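PDB 7OL1: L-threonine 3-dehydrogenase from Clostridioides difficile, which probably catalyses the NAD-dependent oxidation of the 3-hydroxyl group of L-threonine, giving 2-amino-3-oxobutanoate. Local coordinates for residues 56-59 with 64-67; 210-215 with 274-279; 240-245 with 313-318. One frame throughout, in Å; residues are numbered along the deposited sequence.

Contact 1: 56-59 with 64-67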
loop_
_atom_site.group_PDB
_atom_site.type_symbol
_atom_site.label_atom_id
_atom_site.label_comp_id
_atom_site.label_asym_id
_atom_site.label_seq_id
_atom_site.Cartn_x
_atom_site.Cartn_y
_atom_site.Cartn_z
ATOM N N ARG A 56 16.332 18.863 0.201
ATOM C CA ARG A 56 17.539 18.080 -0.166
ATOM C C ARG A 56 18.613 19.057 -0.670
ATOM O O ARG A 56 19.809 18.840 -0.350
ATOM C CB ARG A 56 17.170 17.026 -1.218
ATOM C CG ARG A 56 18.248 15.986 -1.488
ATOM C CD ARG A 56 18.150 15.354 -2.877
ATOM N NE ARG A 56 19.391 14.728 -3.348
ATOM C CZ ARG A 56 19.888 13.560 -2.914
ATOM N NH1 ARG A 56 19.265 12.864 -1.973
ATOM N NH2 ARG A 56 21.015 13.087 -3.422
ATOM N N ARG A 57 18.205 20.084 -1.422
ATOM C CA ARG A 57 19.099 20.971 -2.215
ATOM C C ARG A 57 18.423 22.335 -2.306
ATOM O O ARG A 57 17.199 22.339 -2.558
ATOM C CB ARG A 57 19.334 20.460 -3.649
ATOM C CG ARG A 57 20.128 19.161 -3.786
ATOM C CD ARG A 57 19.938 18.366 -5.086
ATOM N NE ARG A 57 20.019 19.204 -6.287
ATOM C CZ ARG A 57 18.997 19.561 -7.090
ATOM N NH1 ARG A 57 17.754 19.147 -6.876
ATOM N NH2 ARG A 57 19.232 20.343 -8.132
ATOM N N VAL A 58 19.200 23.407 -2.084
ATOM C CA VAL A 58 18.907 24.854 -2.369
ATOM C C VAL A 58 18.553 25.056 -3.848
ATOM O O VAL A 58 19.014 24.257 -4.688
ATOM C CB VAL A 58 20.112 25.749 -2.011
ATOM C CG1 VAL A 58 20.085 26.191 -0.551
ATOM C CG2 VAL A 58 21.450 25.093 -2.369
ATOM N N LYS A 59 17.771 26.099 -4.153
ATOM C CA LYS A 59 17.406 26.486 -5.543
ATOM C C LYS A 59 17.659 27.985 -5.690
ATOM O O LYS A 59 16.923 28.775 -5.055
ATOM C CB LYS A 59 15.979 26.056 -5.897
ATOM C CG LYS A 59 15.895 24.667 -6.527
ATOM C CD LYS A 59 14.574 23.922 -6.329
ATOM C CE LYS A 59 14.768 22.448 -6.013
ATOM N NZ LYS A 59 13.503 21.793 -5.604
ATOM N N VAL A 64 11.913 31.340 -0.607
ATOM C CA VAL A 64 12.037 30.597 0.683
ATOM C C VAL A 64 13.443 30.814 1.232
ATOM O O VAL A 64 13.564 31.366 2.344
ATOM C CB VAL A 64 11.790 29.084 0.521
ATOM C CG1 VAL A 64 11.984 28.374 1.842
ATOM C CG2 VAL A 64 10.426 28.758 -0.057
ATOM N N CYS A 65 14.435 30.398 0.431
ATOM C CA CYS A 65 15.875 30.237 0.770
ATOM C C CYS A 65 16.494 31.544 1.262
ATOM O O CYS A 65 17.553 31.463 1.902
ATOM C CB CYS A 65 16.670 29.768 -0.439
ATOM S SG CYS A 65 16.688 27.968 -0.577
ATOM N N GLU A 66 15.874 32.688 0.963
ATOM C CA GLU A 66 16.463 34.029 1.191
ATOM C C GLU A 66 15.431 34.896 1.924
ATOM O O GLU A 66 14.838 35.772 1.281
ATOM C CB GLU A 66 16.918 34.555 -0.177
ATOM C CG GLU A 66 17.315 33.437 -1.152
ATOM C CD GLU A 66 18.282 33.772 -2.278
ATOM O OE1 GLU A 66 19.065 34.738 -2.129
ATOM O OE2 GLU A 66 18.264 33.044 -3.299
ATOM N N SER A 67 15.192 34.628 3.213
ATOM C CA SER A 67 14.114 35.277 4.004
ATOM C C SER A 67 14.053 34.796 5.462
ATOM O O SER A 67 13.816 35.669 6.307
ATOM C CB SER A 67 12.774 35.069 3.361
ATOM O OG SER A 67 11.811 35.944 3.936
#
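Val-58 and Cys-65 meet through one methyl group and one sulfur: CG1 of Val-58 lies 3.8 Å from SG of Cys-65. The two side chains play unequal parts. CB of Cys-65 points at the opposite segment and SG is its atom that touches the valine, while CB of Val-58 points along the interface and only CG1 touches the sulfur. With chi1 at -88°, CG1 of Val-58 sits beside its backbone N and faces the sulfur; CG2 turns elsewhere. The thiol SG of Cys-65 also comes 4.2 Å from the backbone N of Lys-59, a loose approach and not a bond, and the lysine chain leads its amino end away.

Phe-70 of strand 69-72 touches both Val-58 and Cys-65, and Leu-31 lies against both Cys-65 and Lys-59. Beside the cysteine, the carbonyl O of Val-64 takes a hydrogen bond from NH1 of Arg-43, tying this limb of the loop to helix 33-46. The pair lies between two limbs of the surface loop that joins parallel strands 51-55 and 69-72. Such a loop after the second strand, next to the glycine-rich turn that contains Leu-31, is typical of the Rossmann fold of the epimerase/dehydratase family.

Contact 2: 210-215 with 274-279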
loop_
_atom_site.group_PDB
_atom_site.type_symbol
_atom_site.label_atom_id
_atom_site.label_comp_id
_atom_site.label_asym_id
_atom_site.label_seq_id
_atom_site.Cartn_x
_atom_site.Cartn_y
_atom_site.Cartn_z
ATOM N N ASP A 210 -0.223 26.582 -17.664
ATOM C CA ASP A 210 0.365 27.065 -18.948
ATOM C C ASP A 210 -0.687 27.793 -19.802
ATOM O O ASP A 210 -0.305 28.737 -20.503
ATOM C CB ASP A 210 1.021 25.923 -19.739
ATOM C CG ASP A 210 2.206 26.324 -20.614
ATOM O OD1 ASP A 210 2.665 27.496 -20.517
ATOM O OD2 ASP A 210 2.673 25.454 -21.384
ATOM N N ILE A 211 -1.957 27.390 -19.758
ATOM C CA ILE A 211 -3.050 28.030 -20.552
ATOM C C ILE A 211 -3.085 29.533 -20.253
ATOM O O ILE A 211 -3.304 30.307 -21.196
ATOM C CB ILE A 211 -4.424 27.376 -20.284
ATOM C CG1 ILE A 211 -5.445 27.760 -21.358
ATOM C CG2 ILE A 211 -4.933 27.704 -18.883
ATOM C CD1 ILE A 211 -6.762 27.034 -21.243
ATOM N N TYR A 212 -2.911 29.936 -18.995
ATOM C CA TYR A 212 -2.999 31.361 -18.572
ATOM C C TYR A 212 -1.765 32.125 -19.078
ATOM O O TYR A 212 -1.903 33.316 -19.428
ATOM C CB TYR A 212 -3.139 31.487 -17.053
ATOM C CG TYR A 212 -4.450 31.004 -16.491
ATOM C CD1 TYR A 212 -5.601 31.751 -16.624
ATOM C CD2 TYR A 212 -4.536 29.814 -15.797
ATOM C CE1 TYR A 212 -6.810 31.326 -16.099
ATOM C CE2 TYR A 212 -5.739 29.368 -15.272
ATOM C CZ TYR A 212 -6.883 30.127 -15.418
ATOM O OH TYR A 212 -8.064 29.695 -14.892
ATOM N N TYR A 213 -0.600 31.463 -19.099
ATOM C CA TYR A 213 0.677 32.013 -19.624
ATOM C C TYR A 213 0.465 32.273 -21.125
ATOM O O TYR A 213 0.504 33.445 -21.530
ATOM C CB TYR A 213 1.878 31.112 -19.280
ATOM C CG TYR A 213 2.413 31.235 -17.865
ATOM C CD1 TYR A 213 1.610 30.930 -16.780
ATOM C CD2 TYR A 213 3.713 31.640 -17.590
ATOM C CE1 TYR A 213 2.070 31.018 -15.477
ATOM C CE2 TYR A 213 4.191 31.741 -16.289
ATOM C CZ TYR A 213 3.363 31.425 -15.225
ATOM O OH TYR A 213 3.758 31.484 -13.922
ATOM N N GLU A 214 0.137 31.240 -21.905
ATOM C CA GLU A 214 -0.017 31.347 -23.383
ATOM C C GLU A 214 -1.215 32.233 -23.755
ATOM O O GLU A 214 -1.385 32.447 -24.963
ATOM C CB GLU A 214 -0.179 29.975 -24.048
ATOM C CG GLU A 214 1.008 29.037 -23.873
ATOM C CD GLU A 214 2.348 29.571 -24.342
ATOM O OE1 GLU A 214 2.364 30.353 -25.310
ATOM O OE2 GLU A 214 3.371 29.202 -23.734
ATOM N N ALA A 215 -2.008 32.731 -22.796
ATOM C CA ALA A 215 -3.196 33.591 -23.054
ATOM C C ALA A 215 -2.784 35.068 -23.093
ATOM O O ALA A 215 -3.274 35.813 -23.971
ATOM C CB ALA A 215 -4.268 33.367 -22.012
ATOM N N ASP A 274 -13.452 29.050 -22.108
ATOM C CA ASP A 274 -14.718 29.840 -22.035
ATOM C C ASP A 274 -14.680 30.821 -20.854
ATOM O O ASP A 274 -15.294 31.908 -20.974
ATOM C CB ASP A 274 -15.958 28.942 -21.917
ATOM C CG ASP A 274 -16.269 28.099 -23.148
ATOM O OD1 ASP A 274 -15.468 28.120 -24.110
ATOM O OD2 ASP A 274 -17.315 27.420 -23.137
ATOM N N SER A 275 -14.024 30.446 -19.750
ATOM C CA SER A 275 -13.791 31.326 -18.573
ATOM C C SER A 275 -12.707 32.342 -18.933
ATOM O O SER A 275 -12.859 33.520 -18.556
ATOM C CB SER A 275 -13.434 30.547 -17.330
ATOM O OG SER A 275 -13.906 31.225 -16.168
ATOM N N ILE A 276 -11.662 31.903 -19.643
ATOM C CA ILE A 276 -10.557 32.793 -20.106
ATOM C C ILE A 276 -11.160 33.828 -21.064
ATOM O O ILE A 276 -11.063 35.037 -20.753
ATOM C CB ILE A 276 -9.396 31.985 -20.729
ATOM C CG1 ILE A 276 -8.699 31.125 -19.670
ATOM C CG2 ILE A 276 -8.410 32.894 -21.450
ATOM C CD1 ILE A 276 -7.286 30.697 -20.013
ATOM N N LYS A 277 -11.810 33.373 -22.142
ATOM C CA LYS A 277 -12.315 34.246 -23.240
ATOM C C LYS A 277 -13.338 35.257 -22.669
ATOM O O LYS A 277 -13.337 36.399 -23.160
ATOM C CB LYS A 277 -12.792 33.402 -24.437
ATOM C CG LYS A 277 -14.282 33.082 -24.487
ATOM C CD LYS A 277 -14.690 32.061 -25.547
ATOM C CE LYS A 277 -16.199 31.971 -25.699
ATOM N NZ LYS A 277 -16.614 30.822 -26.536
ATOM N N LYS A 278 -14.112 34.918 -21.625
ATOM C CA LYS A 278 -15.018 35.876 -20.911
ATOM C C LYS A 278 -14.257 37.123 -20.417
ATOM O O LYS A 278 -14.931 38.041 -19.897
ATOM C CB LYS A 278 -15.694 35.209 -19.707
ATOM C CG LYS A 278 -16.525 36.132 -18.814
ATOM C CD LYS A 278 -17.426 35.407 -17.820
ATOM C CE LYS A 278 -17.881 34.036 -18.290
ATOM N NZ LYS A 278 -18.995 33.498 -17.475
ATOM N N TYR A 279 -12.917 37.131 -20.505
ATOM C CA TYR A 279 -12.035 38.263 -20.110
ATOM C C TYR A 279 -10.991 38.547 -21.201
ATOM O O TYR A 279 -10.484 39.664 -21.205
ATOM C CB TYR A 279 -11.342 37.997 -18.765
ATOM C CG TYR A 279 -12.243 37.790 -17.567
ATOM C CD1 TYR A 279 -12.479 38.802 -16.648
ATOM C CD2 TYR A 279 -12.844 36.561 -17.333
ATOM C CE1 TYR A 279 -13.303 38.604 -15.548
ATOM C CE2 TYR A 279 -13.676 36.348 -16.245
ATOM C CZ TYR A 279 -13.904 37.370 -15.343
ATOM O OH TYR A 279 -14.716 37.142 -14.267
#
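Ile-276 reaches from helix 269-277 to helix 207-217, making a helix-to-helix contact in the smaller lobe of this extended short-chain dehydrogenase fold. Each of the two helices is followed by a strand of the little parallel sheet 220-223/284-287. The backbones are closest at Tyr-212 and Ile-276, whose CA atoms are 7.8 Å apart.

From CB, which points at the partner helix, the isoleucine divides. Its short branch, CG2, lies 4.2 Å from CB of Ala-215, one helical turn on from Ile-211. The long branch starts beside the backbone N (chi1 -67°) and stays extended at chi2, which sends it between two side chains. CG1 passes CE1 of Tyr-212 at 4.0 Å. At the tip, CD1 comes 3.7 Å from CG1 of Ile-211 and is also near that residue's CG2 and CD1. The same methyl approaches the tyrosine ring obliquely, with CD1 of Ile-276 3.9 Å from CD1 of Tyr-212.

All four residues are buried, and the grip between the helices is entirely apolar. Phe-283 adds to it by touching both Ala-215 and Ile-276. The one polar end here belongs to Tyr-212, whose ring continues past the isoleucine towards helix 321-334, where its OH is hydrogen-bonded to OG1 of Thr-325.

Contact 3: 240-245 with 313-318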
loop_
_atom_site.group_PDB
_atom_site.type_symbol
_atom_site.label_atom_id
_atom_site.label_comp_id
_atom_site.label_asym_id
_atom_site.label_seq_id
_atom_site.Cartn_x
_atom_site.Cartn_y
_atom_site.Cartn_z
ATOM N N LEU A 240 -3.719 25.356 0.189
ATOM C CA LEU A 240 -2.854 25.719 1.333
ATOM C C LEU A 240 -3.760 25.820 2.560
ATOM O O LEU A 240 -3.413 25.192 3.588
ATOM C CB LEU A 240 -2.061 26.999 1.053
ATOM C CG LEU A 240 -1.097 26.940 -0.138
ATOM C CD1 LEU A 240 -0.356 28.257 -0.315
ATOM C CD2 LEU A 240 -0.097 25.818 0.010
ATOM N N GLN A 241 -4.943 26.434 2.435
ATOM C CA GLN A 241 -5.865 26.543 3.607
ATOM C C GLN A 241 -6.332 25.162 4.102
ATOM O O GLN A 241 -6.348 25.007 5.361
ATOM C CB GLN A 241 -7.092 27.410 3.366
ATOM C CG GLN A 241 -7.652 27.925 4.686
ATOM C CD GLN A 241 -6.799 29.049 5.216
ATOM O OE1 GLN A 241 -6.538 30.015 4.503
ATOM N NE2 GLN A 241 -6.367 28.940 6.465
ATOM N N SER A 242 -6.680 24.225 3.196
ATOM C CA SER A 242 -6.983 22.785 3.487
ATOM C C SER A 242 -6.039 22.230 4.556
ATOM O O SER A 242 -6.552 21.709 5.593
ATOM C CB SER A 242 -6.855 21.915 2.268
ATOM O OG SER A 242 -7.285 22.620 1.120
ATOM N N ILE A 243 -4.730 22.354 4.274
ATOM C CA ILE A 243 -3.592 21.861 5.103
ATOM C C ILE A 243 -3.731 22.421 6.511
ATOM O O ILE A 243 -3.666 21.636 7.486
ATOM C CB ILE A 243 -2.230 22.241 4.500
ATOM C CG1 ILE A 243 -1.996 21.582 3.136
ATOM C CG2 ILE A 243 -1.139 21.882 5.483
ATOM C CD1 ILE A 243 -0.786 22.065 2.386
ATOM N N VAL A 244 -3.948 23.724 6.633
ATOM C CA VAL A 244 -4.054 24.360 7.979
ATOM C C VAL A 244 -5.364 23.940 8.656
ATOM O O VAL A 244 -5.310 23.449 9.840
ATOM C CB VAL A 244 -3.935 25.887 7.869
ATOM C CG1 VAL A 244 -3.891 26.526 9.246
ATOM C CG2 VAL A 244 -2.715 26.278 7.052
ATOM N N ASP A 245 -6.496 24.137 7.960
ATOM C CA ASP A 245 -7.850 23.816 8.502
ATOM C C ASP A 245 -7.790 22.390 9.064
ATOM O O ASP A 245 -8.107 22.228 10.273
ATOM C CB ASP A 245 -8.971 24.051 7.479
ATOM C CG ASP A 245 -9.189 25.514 7.068
ATOM O OD1 ASP A 245 -8.835 26.432 7.858
ATOM O OD2 ASP A 245 -9.699 25.735 5.940
ATOM N N TRP A 313 -14.232 18.034 9.342
ATOM C CA TRP A 313 -13.333 19.165 9.714
ATOM C C TRP A 313 -13.676 20.405 8.885
ATOM O O TRP A 313 -12.888 21.364 8.900
ATOM C CB TRP A 313 -11.838 18.780 9.575
ATOM C CG TRP A 313 -11.413 18.168 8.270
ATOM C CD1 TRP A 313 -11.444 16.837 7.928
ATOM C CD2 TRP A 313 -10.831 18.844 7.144
ATOM N NE1 TRP A 313 -10.955 16.648 6.655
ATOM C CE2 TRP A 313 -10.572 17.870 6.154
ATOM C CE3 TRP A 313 -10.491 20.163 6.874
ATOM C CZ2 TRP A 313 -10.014 18.189 4.920
ATOM C CZ3 TRP A 313 -9.903 20.473 5.660
ATOM C CH2 TRP A 313 -9.676 19.499 4.695
ATOM N N ASN A 314 -14.819 20.391 8.203
ATOM C CA ASN A 314 -15.422 21.611 7.623
ATOM C C ASN A 314 -14.514 22.132 6.505
ATOM O O ASN A 314 -14.263 23.362 6.422
ATOM C CB ASN A 314 -15.704 22.644 8.716
ATOM C CG ASN A 314 -16.533 23.800 8.201
ATOM O OD1 ASN A 314 -17.179 23.712 7.151
ATOM N ND2 ASN A 314 -16.482 24.911 8.908
ATOM N N PHE A 315 -14.053 21.232 5.643
ATOM C CA PHE A 315 -13.375 21.628 4.384
ATOM C C PHE A 315 -14.221 22.723 3.719
ATOM O O PHE A 315 -15.422 22.547 3.500
ATOM C CB PHE A 315 -13.125 20.412 3.494
ATOM C CG PHE A 315 -12.725 20.754 2.083
ATOM C CD1 PHE A 315 -11.521 21.385 1.819
ATOM C CD2 PHE A 315 -13.535 20.412 1.015
ATOM C CE1 PHE A 315 -11.135 21.660 0.513
ATOM C CE2 PHE A 315 -13.159 20.693 -0.293
ATOM C CZ PHE A 315 -11.952 21.309 -0.545
ATOM N N LYS A 316 -13.592 23.853 3.445
ATOM C CA LYS A 316 -14.199 25.051 2.828
ATOM C C LYS A 316 -13.392 25.287 1.555
ATOM O O LYS A 316 -12.531 24.476 1.283
ATOM C CB LYS A 316 -14.197 26.123 3.923
ATOM C CG LYS A 316 -14.624 27.558 3.593
ATOM C CD LYS A 316 -14.560 28.463 4.834
ATOM C CE LYS A 316 -14.532 27.652 6.127
ATOM N NZ LYS A 316 -14.627 28.475 7.354
ATOM N N PHE A 317 -13.738 26.286 0.757
ATOM C CA PHE A 317 -12.949 26.735 -0.417
ATOM C C PHE A 317 -13.640 27.945 -1.061
ATOM O O PHE A 317 -14.855 28.068 -0.896
ATOM C CB PHE A 317 -12.750 25.572 -1.381
ATOM C CG PHE A 317 -13.926 25.256 -2.251
ATOM C CD1 PHE A 317 -14.098 25.916 -3.459
ATOM C CD2 PHE A 317 -14.829 24.267 -1.889
ATOM C CE1 PHE A 317 -15.147 25.576 -4.302
ATOM C CE2 PHE A 317 -15.873 23.929 -2.734
ATOM C CZ PHE A 317 -16.021 24.574 -3.943
ATOM N N SER A 318 -12.875 28.786 -1.768
ATOM C CA SER A 318 -13.242 30.177 -2.151
ATOM C C SER A 318 -13.289 30.361 -3.669
ATOM O O SER A 318 -14.088 31.198 -4.106
ATOM C CB SER A 318 -12.314 31.182 -1.512
ATOM O OG SER A 318 -12.456 31.154 -0.090
#
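The hydroxyl OG of Ser-242, which meets the ring of Phe-315, is held from its own helix: it hydrogen-bonds to the carbonyl O of Asp-238 and more weakly to that of Ala-239. Chi1 of -36° keeps OG beside the serine's backbone N and turned back along the helix towards these carbonyls. Across the contact it lies at the edge of the phenyl ring, near its plane, 4.0 Å from CE1 of Phe-315.

Trp-313 presents the six-membered end of its indole to the same helix. Its CZ3 sits 3.6 Å from the carbonyl O of Ser-242, in an oblique approach. CB of Asp-245 comes in at the indole edge, 4.1 Å from CZ3 of Trp-313. The two aromatic residues also pack on each other: CB of Phe-315 lies 3.7 Å above one face of the Trp-313 ring, offset towards its rim. Phe-260 makes an edge-to-face contact with the indole.

Between Trp-313 and Phe-315 in sequence, Asn-314 takes a positive phi (67°), where the chain leaves helix 307-313. Further along, the N of Ser-318 is hydrogen-bonded to OD1 of Asp-238. Helix 236-248 also meets helix 33-46, through Leu-240 and Val-244. Segment 313-318 lies along helix 236-248, which follows strand 232-235 of the main sheet, an arrangement consistent with the Rossmann domain of extended short-chain dehydrogenases.

Contacts 1 and 3 belong to the Rossmann part of the molecule, and helix 33-46 connects their surroundings: Arg-43 binds the loop of contact 1, while Lys-41 reaches Gln-241 of contact 3. Their centres are nevertheless 27 Å apart. Contact 2 lies in the smaller lobe, its centre 32 Å from that of contact 1 and 26 Å from that of contact 3. Contacts 2 and 3 alternate along the chain, so it passes back and forth between the lobes, and 313-318 leads into helix 321-334, which borders contact 2. In relatives, NAD occupies the Rossmann domain and substrate lies between the lobes; this model is the apoenzyme.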